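Local coordinates for glycosyltransferase Gtf1 (Streptococcus pneumoniae, PDB 4PQG), which belongs to the GT-B glycosyltransferases, with two Rossmann-like domains facing a cleft and an added extended beta-sheet domain, at residues 235-238 / 244-247; 248-253 / 268-273; 272-277 / 296-301. One frame throughout, in Å; residues are numbered along the deposited sequence.

Helix 271-275 ties the three contacts together. In interaction 1 helix 233-240 packs on strand 244-248, interaction 2 begins at the end of that strand, and interaction 3 joins helix 271-275 to helix 288-301. The centres of interactions 1 and 2 are 14 Å apart, and those of 2 and 3 are 11 Å apart. Phe237 CZ of the first contact lies 3.6 Å from Gln273 CA, a residue common to the other two, while His253 NE2 and Gln297 OE1, 2.7 Å apart, probably form a hydrogen bond between interactions 2 and 3. Interaction 2 alone touches NAG, through His250 and Ala251. The His250 side chain is about 7 Å from UDP.

Interaction 1 (235-238 / 244-247); sequences VVFE and HLAV
Leu245 turns its CG anti to the backbone N (chi1 177°) and, with CD1 folded back by the second torsion, points its CD2 branch at the ring of Phe237, while Phe237, with a first torsion of -92° that departs from an ideal staggered position, brings its ring across to meet it. The methyl sits over the centre of one ring face: Leu245 CD2 is 3.8 Å from the centroid of the Phe237 ring and 12° off the ring normal, a well-formed CH-pi contact. Two residues along the strand, Val247 reaches the far end of the same ring with the branch that stands beside its backbone N, and Val247 CG2 lies 4.1 Å from Phe237 CZ on an oblique approach. The contact is one seam of a beta-alpha-beta unit, strand 223-226, helix 233-240 and strand 244-248, in the parallel sheet of the N-terminal Rossmann-like domain. Around the seam, Leu226 of the neighbouring strand also touches Phe237, and Tyr272 meets the ring edge-to-face. Only carbon meets carbon between the two segments, and all three residues are buried, so the cohesion rests on dispersion and the exclusion of water, with a weak directional term from methyl hydrogens facing the pi cloud.

Interaction 2 (248-253 / 268-273); sequences VVHAEH and NYYDYQ. With NAG (2-acetamido-2-deoxy-beta-D-glucopyranose), chain D.
At the C-terminal end of strand 244-248, where the parallel sheet of the N-terminal domain gives way to a loop, Tyr270 sets its hydroxyl between the carbonyl of the last strand residue and an amide of the loop. The phenol donates to the carbonyl of Val248, Tyr270 OH to Val248 O being 2.8 Å, and lies in the carbonyl plane on a lone pair. It also accepts from the next amide but one: His250 N to Tyr270 OH is again 2.8 Å, though bent, with an angle of 143° at the hydrogen. One buried oxygen thus spans Val249, whose CA is 3.3 Å from Tyr270 OH, and satisfies polar backbone on either side of it. The ring can reach in because Tyr270 places CG beside its own backbone N (chi1 -68°). Val249 CG1 covers one ring face toward the rim, 4.2 Å from Tyr270 CE2.

Loops at the C-terminal ends of the parallel strands line the cleft in the GT-B fold, and this one carries His250 to NAG. His250 ND1 and NAG O6 share a nearly straight hydrogen bond of 2.8 Å (171°) at the edge of the imidazole, in its plane. On the other nitrogen, His250 NE2 is bonded to Asp227, so the two bonds fix the ring's rotation, while Val248 CG1 lies over one of its faces, toward the rim. Ala251 CB comes to 3.4 Å from NAG O7, and backbone amides of Gly413, Phe414 and Gly415 hold the sugar as well.

Tyr270 itself is the N-cap residue of helix 271-275. The turn before that helix is pinned by Gln273, whose NE2 donates to Tyr269 O at 2.8 Å, in the carbonyl plane and close to the plane of its own amide.

Interaction 3 (272-277 / 296-301); sequences YQFTNA and EQFAKY
Phe298 presents its edge to the face of Phe274 in a T-shaped pair, the planes standing at 77° and the ring centroids 5.3 Å apart. The leading atom is off centre: Phe298 CZ comes nearest to Phe274 CD1, at 3.6 Å, rather than to the middle of the ring. Phe298 has a first torsion of -90°, which brings the ring from its helix to the face of Phe274. Its CE1 corner touches twice more, with Ala277 CB 3.8 Å from Phe298 CE1, and with Phe274 O in the plane of the ring at its edge, 3.6 Å from the same Phe298 CE1.

Helices 271-275 and 288-301 follow one another in the Rossmann-like domain with strand 282-285 between them, and Phe283 of that strand meets both phenylalanine rings. Trp266 meets Phe274 edge-to-face, making a small aromatic cluster.

Where helix 271-275 ends, Asn276 leaves helical geometry and closes the last turn with two bonds to one acceptor. Asn276 N and Asn276 ND2 each lie 3.1 Å from Tyr272 O, arriving from opposite faces of its carbonyl plane, and Asn276 ND2 also lies over one face of the Tyr272 ring, toward its rim.

Interaction 1 (235-238 / 244-247)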
# COMPACT_ATOMS: atom_id res chain seq x y z
N VAL A 235 13.76 12.58 -12.28
CA VAL A 235 13.67 13.85 -11.54
C VAL A 235 14.03 13.66 -10.07
O VAL A 235 14.75 14.47 -9.48
CB VAL A 235 12.26 14.47 -11.68
CG1 VAL A 235 12.10 15.65 -10.75
CG2 VAL A 235 12.02 14.89 -13.13
N VAL A 236 13.53 12.58 -9.47
CA VAL A 236 13.90 12.24 -8.09
C VAL A 236 15.43 11.96 -7.97
O VAL A 236 16.10 12.49 -7.07
CB VAL A 236 13.06 11.05 -7.56
CG1 VAL A 236 13.54 10.59 -6.18
CG2 VAL A 236 11.60 11.45 -7.48
N PHE A 237 15.96 11.16 -8.89
CA PHE A 237 17.37 10.81 -8.92
C PHE A 237 18.23 12.07 -9.01
O PHE A 237 19.16 12.25 -8.21
CB PHE A 237 17.70 9.85 -10.09
CG PHE A 237 17.64 8.38 -9.71
CD1 PHE A 237 18.66 7.50 -10.08
CD2 PHE A 237 16.56 7.87 -8.98
CE1 PHE A 237 18.62 6.16 -9.73
CE2 PHE A 237 16.51 6.51 -8.63
CZ PHE A 237 17.55 5.66 -9.01
N GLU A 238 17.89 12.95 -9.95
CA GLU A 238 18.68 14.15 -10.18
C GLU A 238 18.67 15.09 -8.98
O GLU A 238 19.73 15.55 -8.53
CB GLU A 238 18.18 14.87 -11.43
CG GLU A 238 18.60 14.20 -12.72
CD GLU A 238 17.96 14.82 -13.94
OE1 GLU A 238 17.10 15.73 -13.78
OE2 GLU A 238 18.31 14.41 -15.05
N HIS A 244 21.24 12.39 0.14
CA HIS A 244 21.55 10.98 -0.10
C HIS A 244 20.32 10.31 -0.64
O HIS A 244 19.21 10.71 -0.31
CB HIS A 244 22.01 10.28 1.17
CG HIS A 244 23.20 10.93 1.83
ND1 HIS A 244 24.47 10.63 1.49
CD2 HIS A 244 23.28 11.91 2.82
CE1 HIS A 244 25.32 11.37 2.24
NE2 HIS A 244 24.59 12.15 3.06
N LEU A 245 20.53 9.29 -1.46
CA LEU A 245 19.45 8.60 -2.15
C LEU A 245 19.51 7.10 -1.85
O LEU A 245 20.52 6.44 -2.11
CB LEU A 245 19.54 8.85 -3.67
CG LEU A 245 18.52 8.12 -4.55
CD1 LEU A 245 17.10 8.59 -4.24
CD2 LEU A 245 18.83 8.28 -6.02
N ALA A 246 18.43 6.57 -1.30
CA ALA A 246 18.27 5.13 -1.10
C ALA A 246 17.08 4.65 -1.91
O ALA A 246 16.09 5.38 -2.06
CB ALA A 246 18.08 4.82 0.38
N VAL A 247 17.19 3.44 -2.47
CA VAL A 247 16.10 2.80 -3.22
C VAL A 247 15.73 1.51 -2.48
O VAL A 247 16.59 0.65 -2.25
CB VAL A 247 16.49 2.48 -4.68
CG1 VAL A 247 15.47 1.55 -5.35
CG2 VAL A 247 16.67 3.77 -5.47

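Interaction 2 (248-253 / 268-273)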
# COMPACT_ATOMS: atom_id res chain seq x y z
N VAL A 248 14.46 1.40 -2.09
CA VAL A 248 13.98 0.18 -1.46
C VAL A 248 13.45 -0.76 -2.52
O VAL A 248 12.64 -0.36 -3.37
CB VAL A 248 12.90 0.47 -0.42
CG1 VAL A 248 12.45 -0.81 0.28
CG2 VAL A 248 13.42 1.44 0.62
N VAL A 249 13.94 -2.00 -2.48
CA VAL A 249 13.50 -3.08 -3.36
C VAL A 249 12.42 -3.85 -2.60
O VAL A 249 12.68 -4.40 -1.53
CB VAL A 249 14.67 -4.01 -3.75
CG1 VAL A 249 14.20 -5.12 -4.69
CG2 VAL A 249 15.80 -3.20 -4.37
N HIS A 250 11.20 -3.87 -3.12
CA HIS A 250 10.08 -4.47 -2.37
C HIS A 250 9.70 -5.89 -2.71
O HIS A 250 9.50 -6.73 -1.81
CB HIS A 250 8.86 -3.57 -2.45
CG HIS A 250 9.00 -2.31 -1.64
ND1 HIS A 250 8.83 -2.29 -0.31
CD2 HIS A 250 9.31 -1.02 -2.02
CE1 HIS A 250 9.01 -1.05 0.14
NE2 HIS A 250 9.29 -0.26 -0.91
N ALA A 251 9.59 -6.18 -4.00
CA ALA A 251 9.19 -7.51 -4.45
C ALA A 251 10.41 -8.19 -5.08
O ALA A 251 11.53 -7.64 -5.04
CB ALA A 251 8.05 -7.38 -5.45
N GLU A 252 10.21 -9.38 -5.65
CA GLU A 252 11.22 -10.02 -6.51
C GLU A 252 11.61 -9.03 -7.61
O GLU A 252 10.75 -8.33 -8.13
CB GLU A 252 10.65 -11.30 -7.11
CG GLU A 252 11.61 -12.13 -7.95
CD GLU A 252 12.82 -12.59 -7.16
OE1 GLU A 252 12.85 -13.76 -6.73
OE2 GLU A 252 13.75 -11.78 -6.94
N HIS A 253 12.89 -8.96 -7.99
CA HIS A 253 13.39 -7.79 -8.72
C HIS A 253 13.85 -8.08 -10.12
O HIS A 253 14.39 -7.18 -10.80
CB HIS A 253 14.54 -7.18 -7.93
CG HIS A 253 15.68 -8.14 -7.76
ND1 HIS A 253 15.75 -9.00 -6.72
CD2 HIS A 253 16.73 -8.45 -8.61
CE1 HIS A 253 16.82 -9.80 -6.88
NE2 HIS A 253 17.42 -9.46 -8.04
N ASN A 268 10.02 -4.35 -13.89
CA ASN A 268 9.82 -3.00 -14.43
C ASN A 268 9.93 -1.89 -13.38
O ASN A 268 10.41 -0.81 -13.68
CB ASN A 268 8.47 -2.86 -15.16
CG ASN A 268 8.34 -3.74 -16.39
OD1 ASN A 268 9.33 -4.25 -16.93
ND2 ASN A 268 7.12 -3.90 -16.85
N TYR A 269 9.49 -2.15 -12.15
CA TYR A 269 9.56 -1.13 -11.10
C TYR A 269 10.99 -0.83 -10.63
O TYR A 269 11.17 0.03 -9.77
CB TYR A 269 8.71 -1.50 -9.89
CG TYR A 269 7.24 -1.70 -10.18
CD1 TYR A 269 6.55 -0.85 -11.06
CD2 TYR A 269 6.52 -2.72 -9.56
CE1 TYR A 269 5.20 -1.03 -11.32
CE2 TYR A 269 5.17 -2.91 -9.80
CZ TYR A 269 4.52 -2.07 -10.68
OH TYR A 269 3.18 -2.27 -10.92
N TYR A 270 11.99 -1.55 -11.15
CA TYR A 270 13.38 -1.34 -10.71
C TYR A 270 14.37 -1.12 -11.84
O TYR A 270 15.54 -0.76 -11.60
CB TYR A 270 13.83 -2.47 -9.76
CG TYR A 270 13.07 -2.34 -8.46
CD1 TYR A 270 13.30 -1.26 -7.63
CD2 TYR A 270 12.07 -3.24 -8.12
CE1 TYR A 270 12.57 -1.09 -6.47
CE2 TYR A 270 11.33 -3.08 -6.95
CZ TYR A 270 11.59 -1.98 -6.14
OH TYR A 270 10.89 -1.75 -4.98
N ASP A 271 13.91 -1.33 -13.08
CA ASP A 271 14.77 -1.24 -14.24
C ASP A 271 15.51 0.09 -14.29
O ASP A 271 16.72 0.13 -14.58
CB ASP A 271 13.96 -1.43 -15.52
CG ASP A 271 14.82 -1.34 -16.74
OD1 ASP A 271 15.69 -2.23 -16.91
OD2 ASP A 271 14.65 -0.38 -17.53
N TYR A 272 14.78 1.18 -14.03
CA TYR A 272 15.40 2.50 -14.07
C TYR A 272 16.47 2.64 -12.98
O TYR A 272 17.60 3.07 -13.25
CB TYR A 272 14.35 3.64 -13.93
CG TYR A 272 15.04 4.98 -14.01
CD1 TYR A 272 15.38 5.53 -15.24
CD2 TYR A 272 15.43 5.67 -12.85
CE1 TYR A 272 16.04 6.74 -15.33
CE2 TYR A 272 16.10 6.88 -12.93
CZ TYR A 272 16.40 7.40 -14.18
OH TYR A 272 17.06 8.60 -14.29
N GLN A 273 16.09 2.30 -11.75
CA GLN A 273 16.99 2.45 -10.62
C GLN A 273 18.26 1.59 -10.74
O GLN A 273 19.35 2.04 -10.36
CB GLN A 273 16.28 2.16 -9.29
CG GLN A 273 15.01 2.97 -9.06
CD GLN A 273 13.76 2.24 -9.55
OE1 GLN A 273 13.59 1.95 -10.74
NE2 GLN A 273 12.87 1.93 -8.62
C1 NAG D . 5.52 -6.33 -1.51
C2 NAG D . 6.02 -7.76 -1.72
C3 NAG D . 5.98 -8.23 -0.26
C4 NAG D . 6.70 -7.25 0.68
C5 NAG D . 6.25 -5.79 0.43
C6 NAG D . 6.86 -4.76 1.37
C7 NAG D . 5.47 -9.52 -3.32
C8 NAG D . 4.35 -10.23 -4.01
N2 NAG D . 5.09 -8.55 -2.49
O1 NAG D . 4.62 -5.73 -2.39
O3 NAG D . 6.45 -9.55 -0.12
O4 NAG D . 6.40 -7.62 2.00
O5 NAG D . 6.53 -5.52 -0.95
O6 NAG D . 8.23 -4.69 1.07
O7 NAG D . 6.65 -9.83 -3.53

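Interaction 3 (272-277 / 296-301)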
# COMPACT_ATOMS: atom_id res chain seq x y z
N TYR A 272 14.78 1.18 -14.03
CA TYR A 272 15.40 2.50 -14.07
C TYR A 272 16.47 2.64 -12.98
O TYR A 272 17.60 3.07 -13.25
CB TYR A 272 14.35 3.64 -13.93
CG TYR A 272 15.04 4.98 -14.01
CD1 TYR A 272 15.38 5.53 -15.24
CD2 TYR A 272 15.43 5.67 -12.85
CE1 TYR A 272 16.04 6.74 -15.33
CE2 TYR A 272 16.10 6.88 -12.93
CZ TYR A 272 16.40 7.40 -14.18
OH TYR A 272 17.06 8.60 -14.29
N GLN A 273 16.09 2.30 -11.75
CA GLN A 273 16.99 2.45 -10.62
C GLN A 273 18.26 1.59 -10.74
O GLN A 273 19.35 2.04 -10.36
CB GLN A 273 16.28 2.16 -9.29
CG GLN A 273 15.01 2.97 -9.06
CD GLN A 273 13.76 2.24 -9.55
OE1 GLN A 273 13.59 1.95 -10.74
NE2 GLN A 273 12.87 1.93 -8.62
N PHE A 274 18.12 0.39 -11.31
CA PHE A 274 19.23 -0.55 -11.46
C PHE A 274 20.15 -0.13 -12.61
O PHE A 274 21.39 -0.18 -12.49
CB PHE A 274 18.70 -2.00 -11.67
CG PHE A 274 18.03 -2.60 -10.46
CD1 PHE A 274 18.09 -1.97 -9.21
CD2 PHE A 274 17.36 -3.82 -10.55
CE1 PHE A 274 17.49 -2.54 -8.10
CE2 PHE A 274 16.77 -4.41 -9.44
CZ PHE A 274 16.82 -3.77 -8.21
N THR A 275 19.56 0.34 -13.71
CA THR A 275 20.31 0.91 -14.85
C THR A 275 21.20 2.06 -14.37
O THR A 275 22.36 2.16 -14.76
CB THR A 275 19.35 1.40 -15.95
OG1 THR A 275 18.61 0.28 -16.46
CG2 THR A 275 20.10 2.07 -17.10
N ASN A 276 20.65 2.88 -13.49
CA ASN A 276 21.35 4.07 -12.98
C ASN A 276 21.78 3.94 -11.52
O ASN A 276 21.69 4.90 -10.75
CB ASN A 276 20.43 5.29 -13.18
CG ASN A 276 20.12 5.54 -14.64
OD1 ASN A 276 20.97 6.01 -15.39
ND2 ASN A 276 18.90 5.19 -15.06
N ALA A 277 22.27 2.75 -11.15
CA ALA A 277 22.67 2.45 -9.77
C ALA A 277 23.84 3.31 -9.28
O ALA A 277 23.98 3.52 -8.08
CB ALA A 277 22.99 0.97 -9.60
N GLU A 296 25.21 -10.25 -6.79
CA GLU A 296 25.71 -11.08 -7.87
C GLU A 296 25.26 -10.58 -9.24
O GLU A 296 26.05 -10.56 -10.19
CB GLU A 296 25.28 -12.55 -7.70
CG GLU A 296 25.88 -13.24 -6.48
CD GLU A 296 25.29 -14.63 -6.20
OE1 GLU A 296 24.27 -15.01 -6.83
OE2 GLU A 296 25.85 -15.36 -5.35
N GLN A 297 23.99 -10.19 -9.35
CA GLN A 297 23.48 -9.77 -10.66
C GLN A 297 24.07 -8.44 -11.10
O GLN A 297 24.34 -8.25 -12.28
CB GLN A 297 21.95 -9.76 -10.68
CG GLN A 297 21.36 -11.17 -10.67
CD GLN A 297 19.91 -11.20 -10.25
OE1 GLN A 297 19.42 -10.29 -9.57
NE2 GLN A 297 19.22 -12.24 -10.65
N PHE A 298 24.27 -7.53 -10.15
CA PHE A 298 24.96 -6.28 -10.46
C PHE A 298 26.35 -6.54 -11.04
O PHE A 298 26.74 -5.93 -12.05
CB PHE A 298 25.01 -5.36 -9.22
CG PHE A 298 23.81 -4.43 -9.13
CD1 PHE A 298 23.50 -3.56 -10.18
CD2 PHE A 298 23.00 -4.44 -8.01
CE1 PHE A 298 22.39 -2.73 -10.12
CE2 PHE A 298 21.91 -3.60 -7.93
CZ PHE A 298 21.60 -2.74 -8.99
N ALA A 299 27.07 -7.48 -10.43
CA ALA A 299 28.41 -7.85 -10.87
C ALA A 299 28.40 -8.56 -12.21
O ALA A 299 29.26 -8.31 -13.05
CB ALA A 299 29.10 -8.70 -9.82
N LYS A 300 27.41 -9.42 -12.43
CA LYS A 300 27.35 -10.24 -13.64
C LYS A 300 26.84 -9.47 -14.87
O LYS A 300 27.32 -9.68 -15.99
CB LYS A 300 26.48 -11.47 -13.38
CG LYS A 300 26.66 -12.60 -14.38
CD LYS A 300 25.46 -13.54 -14.34
CE LYS A 300 25.86 -14.98 -14.58
NZ LYS A 300 26.51 -15.14 -15.91
N TYR A 301 25.88 -8.57 -14.67
CA TYR A 301 25.18 -7.95 -15.80
C TYR A 301 25.43 -6.46 -16.03
O TYR A 301 25.07 -5.93 -17.08
CB TYR A 301 23.67 -8.20 -15.70
CG TYR A 301 23.28 -9.66 -15.66
CD1 TYR A 301 23.23 -10.43 -16.83
CD2 TYR A 301 22.95 -10.27 -14.46
CE1 TYR A 301 22.86 -11.77 -16.79
CE2 TYR A 301 22.57 -11.60 -14.41
CZ TYR A 301 22.53 -12.34 -15.57
OH TYR A 301 22.17 -13.66 -15.52